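Local coordinates for protein lysyl oxidase (Pichia pastoris, PDB 1W7C) that is a copper- and topaquinone-dependent amine oxidase that probably oxidises primary amines, including the side-chain amine of lysine residues, to aldehydes, at residues A[30-35]-A[81-86]; A[43-48]-A[135-140]; A[230-235]-A[466-471]; A[395-400]-A[722-727]. All coordinates share one frame; numbering follows the deposited sequence. Where two conformers were deposited one is given.

Overall arrangement
From the N terminus, contact 1 closes first, bringing helix 26-39 onto strand 82-89 of the first five-stranded sheet. Contact 2 opens inside that loop, just after the helix, and closes beyond it on helix 136-150, so the two cross; their nearest atoms are about 8 Å apart. Both are complete before contact 3 opens at the 230-233 hairpin turn, which it joins to the loop 466-471 of the enzyme domain. Contact 4 opens within that span, at 395-400, and closes near the C terminus at 722-727, so contacts 3 and 4 also cross, with centres about 46 Å apart. Both of these reach the second subunit.

Contact 1 (A[30-35]-A[81-86]); sequences QEVLDL and RNARTV
Helix residue Val-32 and strand residue Ala-83 mark the closest backbone approach of 30-35 to 81-86, with Val-32 CA and Ala-83 CA 7.7 Å apart, a spacing bridged by side chains alone, without a hydrogen bond between the segments. The side chains of Val-32, Ala-83 and Thr-85 set out toward the other segment, those of Asn-82 and Arg-84 away, as expected of every second residue on a strand. Val-32 divides its two methyls between the two strand residues. With CG1 anti to the backbone N (chi1 172°), that methyl meets Thr-85 CG2 tip to tip at 3.6 Å, in one of the two conformers of Thr-85. The other branch, Val-32 CG2, lies 4.0 Å from Ala-83 CB. The small alanine and the threonine methyl thus receive one valine between them, and all three residues are buried. Thr-85 OG1 hydrogen-bonds to the backbone O of Leu-100. Farther round the helix, Gln-30 NE2 donates to Asp-34 OD1 at 2.9 Å, one turn on, arriving 43° out of the carboxylate plane. Strand 82-89 lies between strands 53-61 and 96-103 in an antiparallel sheet, and Val-32 also touches Ile-58 and Val-102 on those two flanking strands, so helix 26-39 packs against the sheet across three strands of the N2 domain.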
# COMPACT_ATOMS: atom_id res chain seq x y z
N GLN A 30 1.03 -35.64 25.52
CA GLN A 30 0.54 -36.86 26.15
C GLN A 30 1.01 -36.98 27.59
O GLN A 30 0.21 -37.31 28.48
CB GLN A 30 0.99 -38.08 25.37
CG GLN A 30 0.35 -39.38 25.84
CD GLN A 30 -1.13 -39.43 25.59
OE1 GLN A 30 -1.56 -39.50 24.45
NE2 GLN A 30 -1.93 -39.43 26.66
N GLU A 31 2.28 -36.69 27.83
CA GLU A 31 2.84 -36.73 29.19
C GLU A 31 2.11 -35.75 30.12
O GLU A 31 1.82 -36.08 31.28
CB GLU A 31 4.34 -36.38 29.15
CG GLU A 31 5.23 -37.51 28.72
CD GLU A 31 6.66 -37.34 29.21
OE1 GLU A 31 7.18 -36.21 29.19
OE2 GLU A 31 7.25 -38.34 29.65
N VAL A 32 1.82 -34.56 29.61
CA VAL A 32 1.15 -33.56 30.43
C VAL A 32 -0.29 -34.00 30.72
O VAL A 32 -0.77 -33.91 31.85
CB VAL A 32 1.20 -32.17 29.76
CG1 VAL A 32 0.34 -31.17 30.51
CG2 VAL A 32 2.62 -31.67 29.68
N LEU A 33 -0.99 -34.47 29.70
CA LEU A 33 -2.38 -34.88 29.88
C LEU A 33 -2.45 -36.04 30.88
O LEU A 33 -3.33 -36.09 31.75
CB LEU A 33 -2.99 -35.26 28.52
CG LEU A 33 -4.49 -35.55 28.44
CD1 LEU A 33 -5.31 -34.39 28.84
CD2 LEU A 33 -4.83 -35.96 27.03
N ASP A 34 -1.50 -36.96 30.77
CA ASP A 34 -1.43 -38.12 31.67
C ASP A 34 -1.23 -37.65 33.11
O ASP A 34 -1.86 -38.17 34.04
CB ASP A 34 -0.29 -39.07 31.26
CG ASP A 34 -0.58 -39.88 30.00
OD1 ASP A 34 -1.73 -39.92 29.48
OD2 ASP A 34 0.32 -40.54 29.45
N LEU A 35 -0.37 -36.66 33.30
CA LEU A 35 -0.08 -36.15 34.66
C LEU A 35 -1.28 -35.42 35.23
O LEU A 35 -1.57 -35.55 36.42
CB LEU A 35 1.16 -35.26 34.66
CG LEU A 35 1.65 -34.77 36.02
CD1 LEU A 35 1.94 -35.94 36.95
CD2 LEU A 35 2.88 -33.88 35.85
N ARG A 81 11.74 -26.41 29.53
CA ARG A 81 10.66 -26.78 28.64
C ARG A 81 9.44 -26.98 29.53
O ARG A 81 9.40 -27.89 30.36
CB ARG A 81 11.01 -28.09 27.92
CG ARG A 81 10.04 -28.48 26.88
CD ARG A 81 9.91 -27.52 25.75
NE ARG A 81 9.20 -28.14 24.65
CZ ARG A 81 8.78 -27.50 23.55
NH1 ARG A 81 9.07 -26.21 23.35
NH2 ARG A 81 8.13 -28.16 22.61
N ASN A 82 8.47 -26.07 29.40
CA ASN A 82 7.29 -26.04 30.24
C ASN A 82 6.05 -25.98 29.36
O ASN A 82 6.09 -25.43 28.24
CB ASN A 82 7.30 -24.78 31.10
CG ASN A 82 8.37 -24.79 32.16
OD1 ASN A 82 8.54 -25.77 32.89
ND2 ASN A 82 9.10 -23.68 32.28
N ALA A 83 4.95 -26.50 29.89
CA ALA A 83 3.63 -26.34 29.31
C ALA A 83 2.76 -25.37 30.11
O ALA A 83 2.77 -25.39 31.32
CB ALA A 83 2.94 -27.70 29.23
N ARG A 84 1.99 -24.59 29.38
CA ARG A 84 0.81 -23.89 29.91
C ARG A 84 -0.37 -24.81 29.63
O ARG A 84 -0.55 -25.30 28.51
CB ARG A 84 0.59 -22.59 29.15
CG ARG A 84 -0.77 -21.93 29.41
CD ARG A 84 -1.01 -20.73 28.54
NE ARG A 84 -2.33 -20.17 28.73
CZ ARG A 84 -3.24 -20.02 27.79
NH1 ARG A 84 -3.03 -20.46 26.54
NH2 ARG A 84 -4.42 -19.44 28.12
N THR A 85 -1.17 -25.06 30.66
CA THR A 85 -2.44 -25.79 30.51
C THR A 85 -3.56 -24.97 31.08
O THR A 85 -3.37 -24.14 31.95
CB THR A 85 -2.34 -27.16 31.23
OG1 THR A 85 -2.29 -26.97 32.66
CG2 THR A 85 -1.02 -27.90 30.87
N VAL A 86 -4.73 -25.13 30.51
CA VAL A 86 -5.93 -24.50 31.03
C VAL A 86 -6.91 -25.64 31.28
O VAL A 86 -7.23 -26.43 30.36
CB VAL A 86 -6.51 -23.44 30.07
CG1 VAL A 86 -7.72 -22.77 30.69
CG2 VAL A 86 -5.42 -22.42 29.65

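Contact 2 (A[43-48]-A[135-140]); sequences TEVTKA and DRIKSA
Asp-135 OD2 accepts from Lys-138 N at 2.9 Å with a nearly straight N-H...O angle of 167°, capping the helix whose first-turn residue, Ile-137, reaches Val-45 and Ala-48. The other carboxylate oxygen, OD1, is held by the hydroxyl of Tyr-54, so both carboxylate oxygens are engaged. The contact itself is carried by one methyl. In Ile-137, chi1 of -59° puts CG1 anti to the carbonyl carbon, and a bent chi2 of -47° carries CD1 to the 3-10 turn 45-47. There CD1 comes within 3.6 Å of Val-45 O and, equally close, 3.6 Å of Ala-48 O. It also lies 4.1 Å from Ala-48 CB and a looser 4.3 Å from Val-45 CG1. The methyl therefore sits against backbone as much as side chain, and no hydrogen bond links the segments. Val-45 O is also the acceptor for Ala-48 N, at 3.2 Å, a bond that closes the turn on which the isoleucine rests. On the far side of this turn a salt bridge joins Lys-47 NZ to Glu-44 OE1. Ile-137 also touches Phe-50 and Tyr-54, and Val-45 touches Tyr-389. The arrangement is that of a helix N terminus with an aspartate N-cap, its first-turn isoleucine docked on a 3-10 turn; here it joins helix 136-150 to the connection between helix 26-39 and strand 53-61.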
# COMPACT_ATOMS: atom_id res chain seq x y z
N THR A 43 -12.57 -35.48 33.74
CA THR A 43 -13.61 -36.08 32.92
C THR A 43 -13.32 -35.77 31.45
O THR A 43 -12.87 -34.66 31.11
CB THR A 43 -14.96 -35.47 33.35
OG1 THR A 43 -15.21 -35.79 34.72
CG2 THR A 43 -16.13 -36.07 32.55
N GLU A 44 -13.57 -36.75 30.57
CA GLU A 44 -13.49 -36.51 29.12
C GLU A 44 -14.50 -35.44 28.74
O GLU A 44 -15.61 -35.43 29.25
CB GLU A 44 -13.81 -37.79 28.34
CG GLU A 44 -12.78 -38.89 28.51
CD GLU A 44 -13.30 -40.24 28.03
OE1 GLU A 44 -13.89 -40.99 28.84
OE2 GLU A 44 -13.14 -40.53 26.82
N VAL A 45 -14.10 -34.56 27.83
CA VAL A 45 -14.91 -33.43 27.45
C VAL A 45 -16.28 -33.87 26.94
O VAL A 45 -17.29 -33.21 27.20
CB VAL A 45 -14.17 -32.59 26.40
CG1 VAL A 45 -15.08 -31.51 25.83
CG2 VAL A 45 -12.87 -31.96 27.05
N THR A 46 -16.33 -35.01 26.25
CA THR A 46 -17.60 -35.54 25.73
C THR A 46 -18.59 -36.00 26.82
O THR A 46 -19.76 -36.21 26.54
CB THR A 46 -17.36 -36.68 24.70
OG1 THR A 46 -16.43 -37.65 25.21
CG2 THR A 46 -16.70 -36.14 23.42
N LYS A 47 -18.11 -36.13 28.06
CA LYS A 47 -18.95 -36.53 29.19
C LYS A 47 -19.09 -35.44 30.26
O LYS A 47 -19.72 -35.65 31.28
CB LYS A 47 -18.37 -37.80 29.82
CG LYS A 47 -18.29 -38.99 28.85
CD LYS A 47 -17.59 -40.19 29.47
CE LYS A 47 -17.49 -41.37 28.50
NZ LYS A 47 -16.61 -42.44 29.03
N ALA A 48 -18.53 -34.27 29.98
CA ALA A 48 -18.38 -33.21 30.94
C ALA A 48 -19.57 -32.25 30.97
O ALA A 48 -20.28 -32.08 29.98
CB ALA A 48 -17.07 -32.43 30.66
N ASP A 135 -16.66 -22.22 25.80
CA ASP A 135 -16.08 -23.48 25.45
C ASP A 135 -17.16 -24.42 24.93
O ASP A 135 -18.33 -24.05 24.83
CB ASP A 135 -15.23 -24.09 26.58
CG ASP A 135 -16.03 -24.59 27.74
OD1 ASP A 135 -15.35 -25.20 28.62
OD2 ASP A 135 -17.26 -24.36 27.90
N ARG A 136 -16.77 -25.64 24.60
CA ARG A 136 -17.71 -26.59 23.98
C ARG A 136 -18.88 -26.86 24.92
O ARG A 136 -20.02 -27.01 24.47
CB ARG A 136 -17.02 -27.90 23.64
CG ARG A 136 -16.12 -27.78 22.46
CD ARG A 136 -15.54 -29.08 21.98
NE ARG A 136 -14.71 -28.82 20.81
CZ ARG A 136 -13.86 -29.67 20.28
NH1 ARG A 136 -13.72 -30.89 20.79
NH2 ARG A 136 -13.16 -29.31 19.21
N ILE A 137 -18.60 -26.91 26.21
CA ILE A 137 -19.62 -27.22 27.23
C ILE A 137 -20.63 -26.07 27.37
O ILE A 137 -21.84 -26.29 27.34
CB ILE A 137 -18.92 -27.56 28.58
CG1 ILE A 137 -17.97 -28.78 28.43
CG2 ILE A 137 -19.96 -27.81 29.67
CD1 ILE A 137 -18.56 -29.93 27.71
N LYS A 138 -20.13 -24.84 27.46
CA LYS A 138 -21.02 -23.69 27.56
C LYS A 138 -21.80 -23.46 26.26
O LYS A 138 -22.97 -23.11 26.32
CB LYS A 138 -20.26 -22.42 27.95
CG LYS A 138 -21.16 -21.24 28.23
CD LYS A 138 -20.49 -20.22 29.13
CE LYS A 138 -20.62 -20.57 30.60
NZ LYS A 138 -19.73 -19.75 31.51
N SER A 139 -21.16 -23.65 25.11
CA SER A 139 -21.86 -23.54 23.81
C SER A 139 -23.02 -24.52 23.72
O SER A 139 -24.11 -24.17 23.28
CB SER A 139 -20.89 -23.78 22.67
OG SER A 139 -20.01 -22.69 22.60
N ALA A 140 -22.78 -25.74 24.16
CA ALA A 140 -23.81 -26.78 24.11
C ALA A 140 -24.98 -26.46 25.05
O ALA A 140 -26.13 -26.64 24.69
CB ALA A 140 -23.23 -28.16 24.44

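Contact 3 (A[230-235]-A[466-471]); sequences YNNKVY and YWNPET
A type I' turn of a beta hairpin, with Asn-231 and Asn-232 at its centre, meets an Asx turn headed by Asn-468 and followed by Thr-471, so that two hairpin asparagines face a third. The hairpin joins strands 224-230 and 233-235, at the edge of a five-stranded antiparallel sheet; the Asx turn lies in a loop of the enzyme domain. Asn-468 uses both ends of its amide. Its OD1 accepts from Glu-470 N at 2.9 Å, the bond that defines the Asx turn, while its ND2 donates to Asn-231 OD1 at 3.2 Å. The latter bond lies in the carbonyl plane of Asn-231, with a C=O...N angle of 146°; the side chains cross at about a right angle, yet their amide planes are only 26° apart. Asn-231 reaches this position because its CG is anti to the backbone N (chi1 -171°). A leucine in place of Asn-468 would probably leave Asn-231 OD1 without its amide donor and Glu-470 N without its side-chain acceptor. Beside this pair, Asn-232 ND2 donates to Thr-471 OG1 at 3.0 Å, a hydroxyl that Asp-347 also binds. Asn-232 also packs on Pro-520 of the second subunit. Two waters complete the polar seam: one lies near Asn-231 OD1 and Asn-468 OD1, with more possible acceptors than protons, and the other accepts from Asn-232 ND2 at 2.9 Å near Asn-231 OD1 and Glu-470 OE2.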
# COMPACT_ATOMS: atom_id res chain seq x y z
N TYR A 230 -38.45 -7.34 18.22
CA TYR A 230 -38.80 -7.39 16.81
C TYR A 230 -39.36 -6.04 16.40
O TYR A 230 -40.18 -5.47 17.11
CB TYR A 230 -39.81 -8.52 16.54
CG TYR A 230 -40.24 -8.60 15.08
CD1 TYR A 230 -39.45 -9.25 14.13
CD2 TYR A 230 -41.42 -7.99 14.66
CE1 TYR A 230 -39.84 -9.31 12.82
CE2 TYR A 230 -41.82 -8.06 13.34
CZ TYR A 230 -41.03 -8.71 12.43
OH TYR A 230 -41.41 -8.77 11.12
N ASN A 231 -38.88 -5.52 15.27
CA ASN A 231 -39.28 -4.19 14.80
C ASN A 231 -39.14 -3.14 15.91
O ASN A 231 -40.00 -2.31 16.11
CB ASN A 231 -40.70 -4.23 14.23
CG ASN A 231 -41.10 -2.93 13.53
OD1 ASN A 231 -40.25 -2.21 12.98
ND2 ASN A 231 -42.41 -2.63 13.54
N ASN A 232 -38.03 -3.23 16.65
CA ASN A 232 -37.66 -2.31 17.72
C ASN A 232 -38.63 -2.24 18.91
O ASN A 232 -38.58 -1.30 19.68
CB ASN A 232 -37.41 -0.90 17.15
CG ASN A 232 -36.16 -0.84 16.32
OD1 ASN A 232 -35.06 -1.11 16.84
ND2 ASN A 232 -36.29 -0.51 15.03
N LYS A 233 -39.45 -3.28 19.04
CA LYS A 233 -40.38 -3.43 20.15
C LYS A 233 -39.92 -4.58 21.04
O LYS A 233 -39.42 -5.57 20.56
CB LYS A 233 -41.79 -3.65 19.63
CG LYS A 233 -42.30 -2.47 18.81
CD LYS A 233 -43.79 -2.53 18.55
CE LYS A 233 -44.25 -1.47 17.54
NZ LYS A 233 -44.17 -0.11 18.11
N VAL A 234 -40.09 -4.41 22.34
CA VAL A 234 -39.68 -5.37 23.35
C VAL A 234 -40.89 -6.08 23.93
O VAL A 234 -41.84 -5.43 24.37
CB VAL A 234 -38.91 -4.68 24.50
CG1 VAL A 234 -38.44 -5.70 25.53
CG2 VAL A 234 -37.72 -3.88 23.94
N TYR A 235 -40.80 -7.41 23.96
CA TYR A 235 -41.82 -8.28 24.54
C TYR A 235 -41.16 -9.08 25.66
O TYR A 235 -40.04 -9.54 25.51
CB TYR A 235 -42.40 -9.20 23.46
CG TYR A 235 -42.96 -8.43 22.30
CD1 TYR A 235 -42.15 -8.08 21.22
CD2 TYR A 235 -44.28 -8.01 22.28
CE1 TYR A 235 -42.65 -7.33 20.16
CE2 TYR A 235 -44.79 -7.28 21.24
CZ TYR A 235 -43.99 -6.93 20.17
OH TYR A 235 -44.51 -6.19 19.12
N TYR A 466 -30.28 -7.19 9.45
CA TYR A 466 -31.58 -6.94 8.85
C TYR A 466 -31.76 -5.42 8.64
O TYR A 466 -31.42 -4.62 9.50
CB TYR A 466 -32.71 -7.55 9.71
CG TYR A 466 -34.06 -7.37 9.05
CD1 TYR A 466 -34.56 -8.33 8.20
CD2 TYR A 466 -34.79 -6.22 9.23
CE1 TYR A 466 -35.77 -8.14 7.53
CE2 TYR A 466 -35.99 -6.01 8.57
CZ TYR A 466 -36.47 -6.98 7.71
OH TYR A 466 -37.64 -6.77 7.04
N TRP A 467 -32.23 -5.04 7.45
CA TRP A 467 -32.49 -3.65 7.11
C TRP A 467 -33.88 -3.23 7.54
O TRP A 467 -34.88 -3.66 6.93
CB TRP A 467 -32.32 -3.41 5.60
CG TRP A 467 -32.68 -2.00 5.19
CD1 TRP A 467 -33.86 -1.58 4.70
CD2 TRP A 467 -31.84 -0.84 5.25
NE1 TRP A 467 -33.82 -0.23 4.45
CE2 TRP A 467 -32.59 0.25 4.79
CE3 TRP A 467 -30.52 -0.60 5.67
CZ2 TRP A 467 -32.08 1.56 4.70
CZ3 TRP A 467 -30.01 0.69 5.58
CH2 TRP A 467 -30.80 1.76 5.11
N ASN A 468 -33.95 -2.42 8.57
CA ASN A 468 -35.19 -1.79 8.99
C ASN A 468 -35.14 -0.34 8.54
O ASN A 468 -34.32 0.42 9.03
CB ASN A 468 -35.33 -1.87 10.51
CG ASN A 468 -36.65 -1.31 11.01
OD1 ASN A 468 -37.18 -0.32 10.48
ND2 ASN A 468 -37.19 -1.93 12.04
N PRO A 469 -35.98 0.08 7.59
CA PRO A 469 -35.87 1.44 7.05
C PRO A 469 -35.97 2.53 8.13
O PRO A 469 -35.43 3.61 7.93
CB PRO A 469 -37.07 1.54 6.10
CG PRO A 469 -37.46 0.14 5.77
CD PRO A 469 -37.04 -0.70 6.93
N GLU A 470 -36.68 2.27 9.22
CA GLU A 470 -36.87 3.28 10.25
C GLU A 470 -35.61 3.58 11.08
O GLU A 470 -35.48 4.69 11.61
CB GLU A 470 -37.99 2.85 11.22
CG GLU A 470 -39.38 3.02 10.66
CD GLU A 470 -40.49 2.78 11.69
OE1 GLU A 470 -41.66 2.95 11.32
OE2 GLU A 470 -40.20 2.41 12.85
N THR A 471 -34.73 2.59 11.22
CA THR A 471 -33.62 2.74 12.18
C THR A 471 -32.24 2.34 11.67
O THR A 471 -31.24 2.67 12.32
CB THR A 471 -33.91 1.94 13.48
OG1 THR A 471 -34.17 0.55 13.17
CG2 THR A 471 -35.16 2.47 14.18
O HOH W 1 -38.93 0.05 13.95
O HOH W 2 -39.95 -0.30 10.72

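Contact 4 (A[395-400]-A[722-727]); sequences RTLSYC and EPNFED
Chi1 (-76°, CG anti to the carbonyl carbon) and chi2 turn both methyls of Leu-397 to Asp-727: CD1 lies 3.9 Å from Asp-727 CB, and CD2 is 3.7 Å from Asp-727 O. The two side chains cross at about a right angle, while Asn-724 comes from the opposite direction, its ND2 4.1 Å from Leu-397 CD1. Next to these van der Waals contacts, water 3 links Thr-396 OG1 (2.7 Å) to Asp-727 O, to which it donates at 2.8 Å. A second water also donates to this carbonyl but holds the threonine weakly. An alanine at Leu-397 would probably open a gap beside Asp-727 CB, leaving the waters as the chief link. Positioning comes from both backbones and a weak bond from Asn-724 ND2 to Asp-727 OD2. The chain turns a corner at 396 and 397, Leu-397 taking left-handed angles (53°/39°), before the bulged strand that carries the Cys-400 to Cys-375 disulfide. Opposite, Asp-727 N donates to Asn-724 O, closing a 3-10 turn whose Phe-725 meets Trp-713 of the second subunit edge to face. Without a direct hydrogen bond, the segments are thus joined by methyl packing on polar groups and by water.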
# COMPACT_ATOMS: atom_id res chain seq x y z
N ARG A 395 -2.01 -30.32 11.44
CA ARG A 395 -2.52 -29.53 10.32
C ARG A 395 -1.48 -29.40 9.24
O ARG A 395 -0.53 -28.65 9.36
CB ARG A 395 -2.92 -28.14 10.80
CG ARG A 395 -4.24 -28.07 11.43
CD ARG A 395 -4.76 -26.66 11.70
NE ARG A 395 -5.92 -26.79 12.56
CZ ARG A 395 -5.85 -27.09 13.84
NH1 ARG A 395 -4.68 -27.11 14.47
NH2 ARG A 395 -6.98 -27.25 14.53
N THR A 396 -1.65 -30.18 8.19
CA THR A 396 -0.77 -30.07 7.04
C THR A 396 -1.20 -28.83 6.25
O THR A 396 -2.30 -28.27 6.42
CB THR A 396 -0.83 -31.31 6.15
OG1 THR A 396 -2.14 -31.43 5.62
CG2 THR A 396 -0.56 -32.56 7.01
N LEU A 397 -0.29 -28.37 5.43
CA LEU A 397 -0.51 -27.19 4.59
C LEU A 397 -0.97 -25.99 5.44
O LEU A 397 -1.81 -25.19 5.04
CB LEU A 397 -1.47 -27.51 3.44
CG LEU A 397 -0.90 -28.32 2.23
CD1 LEU A 397 0.01 -29.49 2.50
CD2 LEU A 397 -2.07 -28.65 1.36
N SER A 398 -0.38 -25.86 6.63
CA SER A 398 -0.76 -24.85 7.60
C SER A 398 -0.21 -23.45 7.28
O SER A 398 -0.91 -22.46 7.47
CB SER A 398 -0.29 -25.27 8.99
OG SER A 398 -0.60 -24.32 9.96
N TYR A 399 1.02 -23.39 6.82
CA TYR A 399 1.58 -22.17 6.30
C TYR A 399 2.44 -22.49 5.11
O TYR A 399 2.85 -23.62 4.92
CB TYR A 399 2.31 -21.34 7.37
CG TYR A 399 3.58 -21.94 7.95
CD1 TYR A 399 4.81 -21.63 7.41
CD2 TYR A 399 3.56 -22.74 9.06
CE1 TYR A 399 5.99 -22.09 7.98
CE2 TYR A 399 4.73 -23.22 9.65
CZ TYR A 399 5.95 -22.89 9.09
OH TYR A 399 7.12 -23.35 9.65
N CYS A 400 2.66 -21.49 4.27
CA CYS A 400 3.48 -21.68 3.08
C CYS A 400 4.58 -20.64 3.02
O CYS A 400 4.45 -19.54 3.59
CB CYS A 400 2.65 -21.63 1.78
SG CYS A 400 2.07 -19.95 1.37
N GLU A 722 2.13 -29.35 -11.83
CA GLU A 722 0.86 -29.37 -11.13
C GLU A 722 1.06 -29.17 -9.63
O GLU A 722 1.90 -29.83 -9.03
CB GLU A 722 0.15 -30.71 -11.41
CG GLU A 722 -1.28 -30.75 -10.87
CD GLU A 722 -1.99 -32.06 -11.15
OE1 GLU A 722 -1.52 -32.84 -11.99
OE2 GLU A 722 -3.03 -32.30 -10.51
N PRO A 723 0.31 -28.26 -9.01
CA PRO A 723 0.31 -28.13 -7.56
C PRO A 723 -0.04 -29.44 -6.88
O PRO A 723 -0.69 -30.29 -7.48
CB PRO A 723 -0.79 -27.07 -7.32
CG PRO A 723 -0.79 -26.28 -8.58
CD PRO A 723 -0.56 -27.28 -9.67
N ASN A 724 0.34 -29.52 -5.61
CA ASN A 724 0.04 -30.64 -4.73
C ASN A 724 -1.42 -30.71 -4.24
O ASN A 724 -1.67 -30.78 -3.04
CB ASN A 724 1.02 -30.65 -3.52
CG ASN A 724 1.08 -29.31 -2.77
OD1 ASN A 724 1.09 -28.23 -3.37
ND2 ASN A 724 1.17 -29.39 -1.44
N PHE A 725 -2.39 -30.69 -5.16
CA PHE A 725 -3.80 -30.59 -4.77
C PHE A 725 -4.21 -31.80 -3.92
O PHE A 725 -5.08 -31.70 -3.06
CB PHE A 725 -4.74 -30.54 -5.98
CG PHE A 725 -4.54 -29.34 -6.89
CD1 PHE A 725 -4.19 -29.54 -8.23
CD2 PHE A 725 -4.78 -28.03 -6.44
CE1 PHE A 725 -4.03 -28.46 -9.09
CE2 PHE A 725 -4.65 -26.96 -7.32
CZ PHE A 725 -4.27 -27.18 -8.64
N GLU A 726 -3.60 -32.95 -4.19
CA GLU A 726 -3.92 -34.18 -3.47
C GLU A 726 -3.66 -34.10 -1.96
O GLU A 726 -4.25 -34.88 -1.20
CB GLU A 726 -3.17 -35.39 -4.08
CG GLU A 726 -1.66 -35.42 -3.77
CD GLU A 726 -0.83 -34.44 -4.60
OE1 GLU A 726 -1.37 -33.84 -5.55
OE2 GLU A 726 0.37 -34.28 -4.29
N ASP A 727 -2.80 -33.18 -1.54
CA ASP A 727 -2.47 -32.98 -0.13
C ASP A 727 -3.54 -32.14 0.60
O ASP A 727 -3.52 -32.06 1.83
CB ASP A 727 -1.11 -32.27 0.01
CG ASP A 727 0.07 -33.12 -0.40
OD1 ASP A 727 -0.12 -34.32 -0.67
OD2 ASP A 727 1.24 -32.66 -0.45
O HOH W 3 -1.91 -33.34 3.68
O HOH W 4 -5.10 -30.66 4.03